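Inosine-uridine nucleoside N-ribohydrolase (Xanthomonas oryzae pv. oryzae, PDB 4KL0) binds calcium and probably hydrolyses N-glycosyl bonds, as suggested by its membership of the inosine-uridine nucleoside hydrolase family. Local coordinates at residues A[13-16]-A[17-20]; A[50-54]-A[55-59]; A[131-134]-A[135-139]; A[82-86]-A[87-91]. All coordinates share one frame; numbering follows the deposited sequence.

Interaction 1: residues A[13-16]-A[17-20]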
loop_
_atom_site.group_PDB
_atom_site.type_symbol
_atom_site.label_atom_id
_atom_site.label_comp_id
_atom_site.label_asym_id
_atom_site.label_seq_id
_atom_site.Cartn_x
_atom_site.Cartn_y
_atom_site.Cartn_z
ATOM N N ALA A 13 14.207 -1.107 -18.482
ATOM C CA ALA A 13 15.152 -2.187 -18.249
ATOM C C ALA A 13 16.373 -1.605 -17.526
ATOM O O ALA A 13 16.895 -2.218 -16.594
ATOM C CB ALA A 13 15.538 -2.881 -19.566
ATOM N N ALA A 14 16.810 -0.401 -17.914
ATOM C CA ALA A 14 17.936 0.253 -17.227
ATOM C C ALA A 14 17.705 0.616 -15.768
ATOM O O ALA A 14 18.615 0.558 -14.924
ATOM C CB ALA A 14 18.379 1.513 -17.998
ATOM N N VAL A 15 16.483 1.023 -15.435
ATOM C CA VAL A 15 16.268 1.406 -14.062
ATOM C C VAL A 15 16.220 0.158 -13.164
ATOM O O VAL A 15 16.632 0.208 -12.036
ATOM C CB VAL A 15 15.011 2.294 -13.848
ATOM C CG1 VAL A 15 13.786 1.483 -13.899
ATOM C CG2 VAL A 15 15.076 2.969 -12.509
ATOM N N LEU A 16 15.782 -0.963 -13.726
ATOM C CA LEU A 16 15.705 -2.190 -12.958
ATOM C C LEU A 16 17.110 -2.795 -12.798
ATOM O O LEU A 16 17.462 -3.286 -11.722
ATOM C CB LEU A 16 14.716 -3.167 -13.592
ATOM C CG LEU A 16 14.653 -4.499 -12.869
ATOM C CD1 LEU A 16 14.099 -4.335 -11.445
ATOM C CD2 LEU A 16 13.745 -5.422 -13.711
ATOM N N ARG A 17 17.930 -2.705 -13.835
ATOM C CA ARG A 17 19.350 -3.066 -13.688
ATOM C C ARG A 17 20.030 -2.258 -12.577
ATOM O O ARG A 17 20.786 -2.791 -11.732
ATOM C CB ARG A 17 20.059 -2.789 -15.013
ATOM C CG ARG A 17 21.499 -3.256 -15.102
ATOM C CD ARG A 17 21.966 -3.090 -16.550
ATOM N NE ARG A 17 21.158 -3.894 -17.466
ATOM C CZ ARG A 17 20.387 -3.405 -18.445
ATOM N NH1 ARG A 17 20.338 -2.087 -18.694
ATOM N NH2 ARG A 17 19.668 -4.238 -19.189
ATOM N N GLU A 18 19.768 -0.961 -12.560
ATOM C CA GLU A 18 20.320 -0.091 -11.537
ATOM C C GLU A 18 19.864 -0.451 -10.124
ATOM O O GLU A 18 20.646 -0.454 -9.165
ATOM C CB GLU A 18 19.994 1.382 -11.855
ATOM C CG GLU A 18 20.521 2.345 -10.784
ATOM C CD GLU A 18 20.042 3.803 -10.965
ATOM O OE1 GLU A 18 19.235 4.086 -11.907
ATOM O OE2 GLU A 18 20.499 4.663 -10.159
ATOM N N LEU A 19 18.574 -0.735 -9.955
ATOM C CA LEU A 19 18.119 -1.138 -8.636
ATOM C C LEU A 19 18.824 -2.433 -8.219
ATOM O O LEU A 19 19.174 -2.618 -7.043
ATOM C CB LEU A 19 16.608 -1.365 -8.636
ATOM C CG LEU A 19 16.069 -2.012 -7.365
ATOM C CD1 LEU A 19 16.290 -1.178 -6.087
ATOM C CD2 LEU A 19 14.604 -2.333 -7.536
ATOM N N ARG A 20 19.031 -3.314 -9.190
ATOM C CA ARG A 20 19.591 -4.625 -8.888
ATOM C C ARG A 20 21.033 -4.557 -8.353
ATOM O O ARG A 20 21.506 -5.501 -7.726
ATOM C CB ARG A 20 19.485 -5.567 -10.097
ATOM C CG ARG A 20 18.104 -6.307 -10.148
ATOM C CD ARG A 20 17.733 -6.725 -11.519
ATOM N NE ARG A 20 16.629 -7.684 -11.494
ATOM C CZ ARG A 20 16.272 -8.378 -12.566
ATOM N NH1 ARG A 20 16.913 -8.181 -13.719
ATOM N NH2 ARG A 20 15.288 -9.261 -12.495
#
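Leu16 and Arg20 meet one turn apart on helix 10-20, in a local i to i+4 contact near the N-terminus of the modelled chain. The Arg20 side chain runs across Leu16 and lays one face of its guanidinium on the leucine. Leu16 CD2 sits over the centre of that group, 4.1 Å from Arg20 CZ. The Arg20 chain is extended from CG to NE, which carries the guanidinium over Leu16 CD2. Leu16 also reaches along the helix to Leu19, where its CD1 is 4.4 Å from Leu19 CD2.

Arg17 behaves differently. Its chain bends at chi3 (-61°) and folds back over the preceding turn. Arg17 NH1 comes to 3.7 Å from Ala14 CA, and Ala13 O lies above one guanidinium face, toward its rim. Regular backbone bonds hold the turn, among them Arg17 N to Ala13 O at 3.0 Å and Arg20 N to Leu16 O at 3.0 Å.

Leu16 and Leu19 pack on Leu368 and Leu364 of helix 358-372, and Glu18 makes a salt bridge to Lys360 of that helix. Arg20 NH2 forms a salt bridge with Asp55. The leucine therefore covers a guanidinium face while a carboxylate meets an N-H. Apolar and ionic contacts use different parts of one group, and together they probably limit its rotation.

Interaction 2: residues A[50-54]-A[55-59]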
loop_
_atom_site.group_PDB
_atom_site.type_symbol
_atom_site.label_atom_id
_atom_site.label_comp_id
_atom_site.label_asym_id
_atom_site.label_seq_id
_atom_site.Cartn_x
_atom_site.Cartn_y
_atom_site.Cartn_z
ATOM N N LYS A 50 5.873 -8.713 -5.801
ATOM C CA LYS A 50 6.288 -9.951 -6.473
ATOM C C LYS A 50 7.646 -9.807 -7.118
ATOM O O LYS A 50 8.492 -10.701 -6.946
ATOM C CB LYS A 50 5.266 -10.376 -7.532
ATOM C CG LYS A 50 5.771 -11.366 -8.544
ATOM C CD LYS A 50 6.192 -12.669 -7.894
ATOM C CE LYS A 50 6.775 -13.567 -9.010
ATOM N NZ LYS A 50 5.925 -13.497 -10.270
ATOM N N GLN A 51 7.888 -8.691 -7.813
ATOM C CA GLN A 51 9.167 -8.513 -8.476
ATOM C C GLN A 51 10.262 -8.259 -7.449
ATOM O O GLN A 51 11.396 -8.729 -7.592
ATOM C CB GLN A 51 9.128 -7.363 -9.486
ATOM C CG GLN A 51 10.427 -7.262 -10.272
ATOM C CD GLN A 51 10.724 -8.464 -11.115
ATOM O OE1 GLN A 51 9.827 -9.253 -11.506
ATOM N NE2 GLN A 51 12.005 -8.622 -11.407
ATOM N N LEU A 52 9.953 -7.490 -6.409
ATOM C CA LEU A 52 10.950 -7.258 -5.389
ATOM C C LEU A 52 11.331 -8.555 -4.688
ATOM O O LEU A 52 12.482 -8.705 -4.277
ATOM C CB LEU A 52 10.474 -6.178 -4.405
ATOM C CG LEU A 52 10.422 -4.814 -5.065
ATOM C CD1 LEU A 52 9.481 -3.919 -4.212
ATOM C CD2 LEU A 52 11.823 -4.136 -5.242
ATOM N N GLN A 53 10.384 -9.476 -4.517
ATOM C CA GLN A 53 10.697 -10.784 -3.941
ATOM C C GLN A 53 11.515 -11.595 -4.929
ATOM O O GLN A 53 12.545 -12.201 -4.549
ATOM C CB GLN A 53 9.400 -11.538 -3.600
ATOM C CG GLN A 53 9.650 -12.868 -2.923
ATOM C CD GLN A 53 8.524 -13.299 -2.037
ATOM O OE1 GLN A 53 7.834 -12.446 -1.417
ATOM N NE2 GLN A 53 8.262 -14.624 -1.993
ATOM N N ALA A 54 11.079 -11.646 -6.178
ATOM C CA ALA A 54 11.848 -12.392 -7.189
ATOM C C ALA A 54 13.293 -11.909 -7.257
ATOM O O ALA A 54 14.218 -12.709 -7.493
ATOM C CB ALA A 54 11.188 -12.269 -8.580
ATOM N N ASP A 55 13.517 -10.624 -7.037
ATOM C CA ASP A 55 14.875 -10.063 -7.060
ATOM C C ASP A 55 15.636 -10.037 -5.718
ATOM O O ASP A 55 16.762 -9.514 -5.671
ATOM C CB ASP A 55 14.897 -8.665 -7.702
ATOM C CG ASP A 55 14.601 -8.702 -9.198
ATOM O OD1 ASP A 55 14.706 -9.829 -9.802
ATOM O OD2 ASP A 55 14.265 -7.631 -9.783
ATOM N N GLY A 56 15.042 -10.572 -4.667
ATOM C CA GLY A 56 15.765 -10.761 -3.420
ATOM C C GLY A 56 15.800 -9.569 -2.479
ATOM O O GLY A 56 16.642 -9.524 -1.559
ATOM N N PHE A 57 14.876 -8.618 -2.664
ATOM C CA PHE A 57 14.808 -7.478 -1.736
ATOM C C PHE A 57 13.980 -7.773 -0.506
ATOM O O PHE A 57 14.261 -7.275 0.584
ATOM C CB PHE A 57 14.242 -6.251 -2.473
ATOM C CG PHE A 57 15.212 -5.616 -3.410
ATOM C CD1 PHE A 57 16.017 -4.576 -2.987
ATOM C CD2 PHE A 57 15.383 -6.117 -4.702
ATOM C CE1 PHE A 57 16.949 -4.023 -3.832
ATOM C CE2 PHE A 57 16.291 -5.559 -5.571
ATOM C CZ PHE A 57 17.086 -4.503 -5.141
ATOM N N LEU A 58 12.929 -8.563 -0.689
ATOM C CA LEU A 58 12.018 -8.844 0.398
ATOM C C LEU A 58 11.455 -10.232 0.235
ATOM O O LEU A 58 11.568 -10.852 -0.846
ATOM C CB LEU A 58 10.882 -7.819 0.420
ATOM C CG LEU A 58 9.898 -7.777 -0.767
ATOM C CD1 LEU A 58 8.869 -8.832 -0.620
ATOM C CD2 LEU A 58 9.167 -6.423 -0.835
ATOM N N ARG A 59 10.841 -10.715 1.298
ATOM C CA ARG A 59 10.059 -11.937 1.183
ATOM C C ARG A 59 8.774 -11.701 1.960
ATOM O O ARG A 59 8.810 -11.347 3.171
ATOM C CB ARG A 59 10.840 -13.179 1.614
ATOM C CG ARG A 59 9.977 -14.423 1.588
ATOM C CD ARG A 59 10.743 -15.662 2.056
ATOM N NE ARG A 59 10.892 -15.612 3.495
ATOM C CZ ARG A 59 11.313 -16.637 4.236
ATOM N NH1 ARG A 59 11.616 -17.800 3.651
ATOM N NH2 ARG A 59 11.411 -16.508 5.554
HETATM O O HOH W 1 13.276 -12.717 -2.100
#
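The chain leaves helix 41-54 through a Schellman motif, with Gly56 at positive phi (86°), and turns into strand 58-65. Phe57 N bonds to Leu52 O at 2.9 Å, and Gly56 N bonds to Gln53 O at 3.0 Å. The second donor stands well above the carbonyl plane of Gln53. Gln53 O also takes a bond from a water, which donates to Leu58 O as well and so bridges helix and strand.

Gln51 and Asp55 join across the last turn. The Gln51 chain bends at chi2 (63°), which turns its amide toward Asp55. Gln51 NE2 gives a bond of 3.0 Å to Asp55 OD2, arriving from above the carboxylate plane; the two flat groups are 81° apart. The other oxygen, OD1, pairs with Arg20 of helix 10-20.

Leu52 supplies the apolar side. Its CD2 lies 4.1 Å from Phe57 CD2, and its CB lies 3.8 Å from Leu58 CD2. Leu52 O sits at the edge of the Phe57 ring, near the ring plane. The extended Gln53 chain lies across the start of the strand, with OE1 3.5 Å from Arg59 CA and hydrogen-bonded to Leu60 N. Gln53 CA lies 3.2 Å from Leu58 O, in a C-H...O contact. Arg59 turns outward to a salt bridge with Asp29.

This is the helix-to-strand turn of a beta-alpha-beta unit, made by strand 28-34, helix 41-54 and strand 58-65 in the Rossmann-like core.

Interaction 3: residues A[131-134]-A[135-139]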
loop_
_atom_site.group_PDB
_atom_site.type_symbol
_atom_site.label_atom_id
_atom_site.label_comp_id
_atom_site.label_asym_id
_atom_site.label_seq_id
_atom_site.Cartn_x
_atom_site.Cartn_y
_atom_site.Cartn_z
ATOM N N GLY A 131 -6.129 -13.460 12.494
ATOM C CA GLY A 131 -5.393 -12.200 12.477
ATOM C C GLY A 131 -3.890 -12.340 12.588
ATOM O O GLY A 131 -3.263 -13.025 11.781
ATOM N N VAL A 132 -3.311 -11.732 13.633
ATOM C CA VAL A 132 -1.850 -11.604 13.746
ATOM C C VAL A 132 -1.113 -12.752 14.477
ATOM O O VAL A 132 0.070 -12.636 14.800
ATOM C CB VAL A 132 -1.490 -10.302 14.445
ATOM C CG1 VAL A 132 -2.235 -9.109 13.775
ATOM C CG2 VAL A 132 -1.854 -10.370 15.919
ATOM N N ARG A 133 -1.803 -13.863 14.710
ATOM C CA ARG A 133 -1.183 -14.981 15.435
ATOM C C ARG A 133 0.097 -15.487 14.752
ATOM O O ARG A 133 1.177 -15.615 15.380
ATOM C CB ARG A 133 -2.164 -16.141 15.581
ATOM C CG ARG A 133 -1.659 -17.121 16.635
ATOM C CD ARG A 133 -1.861 -16.535 18.041
ATOM N NE ARG A 133 -0.620 -16.146 18.735
ATOM C CZ ARG A 133 -0.551 -15.156 19.638
ATOM N NH1 ARG A 133 -1.642 -14.448 19.943
ATOM N NH2 ARG A 133 0.603 -14.851 20.235
ATOM N N ALA A 134 -0.001 -15.743 13.450
ATOM C CA ALA A 134 1.170 -16.218 12.714
ATOM C C ALA A 134 2.309 -15.209 12.724
ATOM O O ALA A 134 3.448 -15.607 12.784
ATOM C CB ALA A 134 0.802 -16.645 11.279
ATOM N N MET A 135 2.007 -13.900 12.629
ATOM C CA MET A 135 3.044 -12.877 12.710
ATOM C C MET A 135 3.766 -12.969 14.058
ATOM O O MET A 135 4.989 -12.767 14.123
ATOM C CB MET A 135 2.454 -11.459 12.494
ATOM C CG MET A 135 1.984 -11.217 11.035
ATOM S SD MET A 135 1.277 -9.502 10.869
ATOM C CE MET A 135 1.157 -9.418 8.993
ATOM N N CYS A 136 2.995 -13.188 15.128
ATOM C CA CYS A 136 3.580 -13.332 16.467
ATOM C C CYS A 136 4.580 -14.508 16.488
ATOM O O CYS A 136 5.773 -14.352 16.890
ATOM C CB CYS A 136 2.498 -13.545 17.532
ATOM S SG CYS A 136 1.555 -12.061 17.995
ATOM N N GLU A 137 4.097 -15.675 16.064
ATOM C CA GLU A 137 4.949 -16.875 16.000
ATOM C C GLU A 137 6.190 -16.639 15.162
ATOM O O GLU A 137 7.278 -17.120 15.487
ATOM C CB GLU A 137 4.173 -18.058 15.442
ATOM C CG GLU A 137 2.930 -18.417 16.247
ATOM C CD GLU A 137 2.290 -19.716 15.762
ATOM O OE1 GLU A 137 3.011 -20.545 15.146
ATOM O OE2 GLU A 137 1.071 -19.916 15.979
ATOM N N ARG A 138 6.049 -15.878 14.077
ATOM C CA ARG A 138 7.183 -15.612 13.227
ATOM C C ARG A 138 8.197 -14.626 13.840
ATOM O O ARG A 138 9.403 -14.787 13.649
ATOM C CB ARG A 138 6.723 -15.170 11.812
ATOM C CG ARG A 138 7.908 -14.831 10.896
ATOM C CD ARG A 138 7.445 -14.484 9.472
ATOM N NE ARG A 138 6.619 -15.526 8.880
ATOM C CZ ARG A 138 7.147 -16.581 8.259
ATOM N NH1 ARG A 138 8.476 -16.704 8.199
ATOM N NH2 ARG A 138 6.349 -17.503 7.695
ATOM N N LEU A 139 7.726 -13.610 14.570
ATOM C CA LEU A 139 8.645 -12.689 15.239
ATOM C C LEU A 139 9.500 -13.502 16.241
ATOM O O LEU A 139 10.680 -13.224 16.442
ATOM C CB LEU A 139 7.871 -11.576 15.967
ATOM C CG LEU A 139 7.264 -10.541 15.010
ATOM C CD1 LEU A 139 6.459 -9.520 15.774
ATOM C CD2 LEU A 139 8.381 -9.858 14.201
HETATM O O HOH W 2 -0.677 -13.367 10.922
#
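Arg133 and Cys136 touch in the first turn of helix 133-141. The Arg133 chain bends at chi2 (75°) and again at chi3, which swings the guanidinium back over the helix. Its NH2 ends 3.6 Å from Cys136 CB, and Cys136 SG lies over one face of the group. Cys136 SG also meets Val132 CG2 at 4.3 Å. Glu137 crosses Arg133 at about a right angle, with OE2 4.0 Å from Arg133 CG. The charged atoms do not touch: Arg133 NE and Glu137 OE2 are 5.0 Å apart.

Val132 occupies the N-cap position, and its carbonyl accepts Cys136 N at 3.0 Å. Glu137 N bonds to Arg133 O, as in a regular helix. A water joins Gly131 O to Met135 N, extending the polar network at the helix start.

Farther out, Met135 and Cys136 pack on Leu160 of helix 155-163. Met135 also reaches strands 28-34 and 58-65, and Arg138 forms a salt bridge with Asp62. Arg133 has a long, weak ion pair with Glu163. Within this turn the Arg133 guanidinium rests on the cysteine, and attraction from Glu137, whose charged atoms are not in contact with it, is probably modest.

Interaction 4: residues A[82-86]-A[87-91]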
loop_
_atom_site.group_PDB
_atom_site.type_symbol
_atom_site.label_atom_id
_atom_site.label_comp_id
_atom_site.label_asym_id
_atom_site.label_seq_id
_atom_site.Cartn_x
_atom_site.Cartn_y
_atom_site.Cartn_z
ATOM N N GLY A 82 -6.127 -14.672 -3.740
ATOM C CA GLY A 82 -6.294 -14.869 -5.181
ATOM C C GLY A 82 -5.267 -14.161 -6.058
ATOM O O GLY A 82 -4.803 -14.709 -7.078
ATOM N N VAL A 83 -4.903 -12.931 -5.688
ATOM C CA VAL A 83 -3.896 -12.197 -6.422
ATOM C C VAL A 83 -2.499 -12.769 -6.196
ATOM O O VAL A 83 -1.771 -13.019 -7.167
ATOM C CB VAL A 83 -3.933 -10.705 -6.063
ATOM C CG1 VAL A 83 -2.692 -9.949 -6.629
ATOM C CG2 VAL A 83 -5.243 -10.064 -6.554
ATOM N N PHE A 84 -2.147 -13.085 -4.946
ATOM C CA PHE A 84 -0.848 -13.743 -4.707
ATOM C C PHE A 84 -0.700 -15.066 -5.485
ATOM O O PHE A 84 0.359 -15.324 -6.038
ATOM C CB PHE A 84 -0.597 -13.932 -3.214
ATOM C CG PHE A 84 -0.467 -12.645 -2.470
ATOM C CD1 PHE A 84 0.442 -11.661 -2.884
ATOM C CD2 PHE A 84 -1.252 -12.432 -1.361
ATOM C CE1 PHE A 84 0.522 -10.436 -2.158
ATOM C CE2 PHE A 84 -1.194 -11.234 -0.628
ATOM C CZ PHE A 84 -0.285 -10.268 -1.031
ATOM N N ASP A 85 -1.782 -15.829 -5.543
ATOM C CA ASP A 85 -1.785 -17.090 -6.313
ATOM C C ASP A 85 -1.469 -16.843 -7.802
ATOM O O ASP A 85 -0.620 -17.520 -8.418
ATOM C CB ASP A 85 -3.149 -17.758 -6.204
ATOM C CG ASP A 85 -3.422 -18.385 -4.840
ATOM O OD1 ASP A 85 -2.492 -18.573 -4.000
ATOM O OD2 ASP A 85 -4.615 -18.708 -4.637
ATOM N N ARG A 86 -2.109 -15.831 -8.386
ATOM C CA ARG A 86 -1.911 -15.460 -9.821
ATOM C C ARG A 86 -0.564 -14.781 -10.109
ATOM O O ARG A 86 -0.124 -14.659 -11.252
ATOM C CB ARG A 86 -3.061 -14.566 -10.251
ATOM C CG ARG A 86 -4.354 -15.355 -10.238
ATOM C CD ARG A 86 -5.559 -14.452 -10.470
ATOM N NE ARG A 86 -6.820 -15.196 -10.628
ATOM C CZ ARG A 86 -7.537 -15.723 -9.634
ATOM N NH1 ARG A 86 -7.116 -15.712 -8.383
ATOM N NH2 ARG A 86 -8.680 -16.350 -9.914
ATOM N N LEU A 87 0.084 -14.297 -9.056
ATOM C CA LEU A 87 1.436 -13.736 -9.163
ATOM C C LEU A 87 2.486 -14.800 -8.833
ATOM O O LEU A 87 3.653 -14.493 -8.741
ATOM C CB LEU A 87 1.610 -12.571 -8.153
ATOM C CG LEU A 87 0.786 -11.311 -8.383
ATOM C CD1 LEU A 87 0.996 -10.381 -7.149
ATOM C CD2 LEU A 87 1.185 -10.605 -9.705
ATOM N N ALA A 88 2.082 -16.055 -8.669
ATOM C CA ALA A 88 3.008 -17.134 -8.270
ATOM C C ALA A 88 3.807 -16.758 -7.015
ATOM O O ALA A 88 5.049 -16.885 -6.948
ATOM C CB ALA A 88 3.952 -17.501 -9.409
ATOM N N LEU A 89 3.072 -16.236 -6.032
ATOM C CA LEU A 89 3.572 -16.116 -4.681
ATOM C C LEU A 89 2.712 -17.059 -3.855
ATOM O O LEU A 89 1.882 -16.636 -3.022
ATOM C CB LEU A 89 3.409 -14.689 -4.213
ATOM C CG LEU A 89 4.371 -13.689 -4.858
ATOM C CD1 LEU A 89 3.891 -12.264 -4.481
ATOM C CD2 LEU A 89 5.849 -13.916 -4.453
ATOM N N PRO A 90 2.889 -18.378 -4.046
ATOM C CA PRO A 90 1.956 -19.306 -3.425
ATOM C C PRO A 90 1.989 -19.449 -1.889
ATOM O O PRO A 90 1.029 -19.997 -1.319
ATOM C CB PRO A 90 2.418 -20.667 -4.005
ATOM C CG PRO A 90 3.811 -20.485 -4.167
ATOM C CD PRO A 90 3.983 -19.099 -4.731
ATOM N N ASP A 91 3.042 -18.970 -1.234
ATOM C CA ASP A 91 3.220 -19.255 0.184
ATOM C C ASP A 91 2.937 -18.085 1.101
ATOM O O ASP A 91 3.075 -18.201 2.314
ATOM C CB ASP A 91 4.628 -19.792 0.433
ATOM C CG ASP A 91 4.897 -21.112 -0.338
ATOM O OD1 ASP A 91 3.931 -21.908 -0.524
ATOM O OD2 ASP A 91 6.061 -21.318 -0.773
HETATM O O HOH W 3 -0.794 -17.261 -2.414
HETATM O O HOH W 4 -1.274 -20.841 -2.719
#
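A Schellman motif ends helix 70-86, with Ala88 at positive phi (52°) as the C-prime residue. Its two bonds return to the last turn: Leu89 N to Phe84 O at 2.9 Å, and Ala88 N to Asp85 O at 3.1 Å. The Ala88 donor stands above the Asp85 carbonyl plane. Leu87 N bonds to Val83 O, with a weaker bond to Phe84 O.

The apolar side chains of the motif gather on one side. Val83 and Leu87 lie side by side and point the same way, with Val83 CG1 3.7 Å from Leu87 CD1. Val83 CG1 is anti to the backbone N (chi1 169°), and this places the methyl against the leucine. Leu89 crosses Phe84 obliquely, and its CD1 is 3.8 Å from Phe84 CD1. Leu87 CD1 is 4.5 Å from Phe84 CD1. The Phe84 ring also meets Tyr46 of helix 41-54 and packs on Leu60 and Val63 of strand 58-65. Lys50 of helix 41-54 bonds to Leu87 O, tying the turn to its neighbour.

Two waters extend the cap, both donating to Asp85 OD1. One also donates to Leu89 O and the other to Pro90 O. On the helix itself, the Arg86 chain, extended from CG to NE, runs back along the helix and brings NH1 to Gly82 O. Arg86 NH1 and Arg86 N reach Gly82 O from opposite faces of its plane, the NH1 bond being 2.8 Å.

Interactions 1, 2 and 4 form a connected series, with interaction 2 in the middle. Arg20 NH2 of interaction 1 pairs with Asp55 OD1 of interaction 2 at 2.8 Å. Lys50 NZ of interaction 2 reaches Leu87 O of interaction 4 at 2.9 Å. Interactions 2 and 4 end helices with Schellman motifs, and their centres are about 13 Å apart. Interaction 3 starts a helix. Its approach to interaction 2 puts the like-charged Arg59 NH2 and Arg138 NH1 4.0 Å apart, and its centre is about 34 Å from that of interaction 1. Interaction 4 does not touch the calcium: the Phe84 side chain is about 8 Å from those of the ligands Asp42 and Ile151 and about 12 Å from the ion.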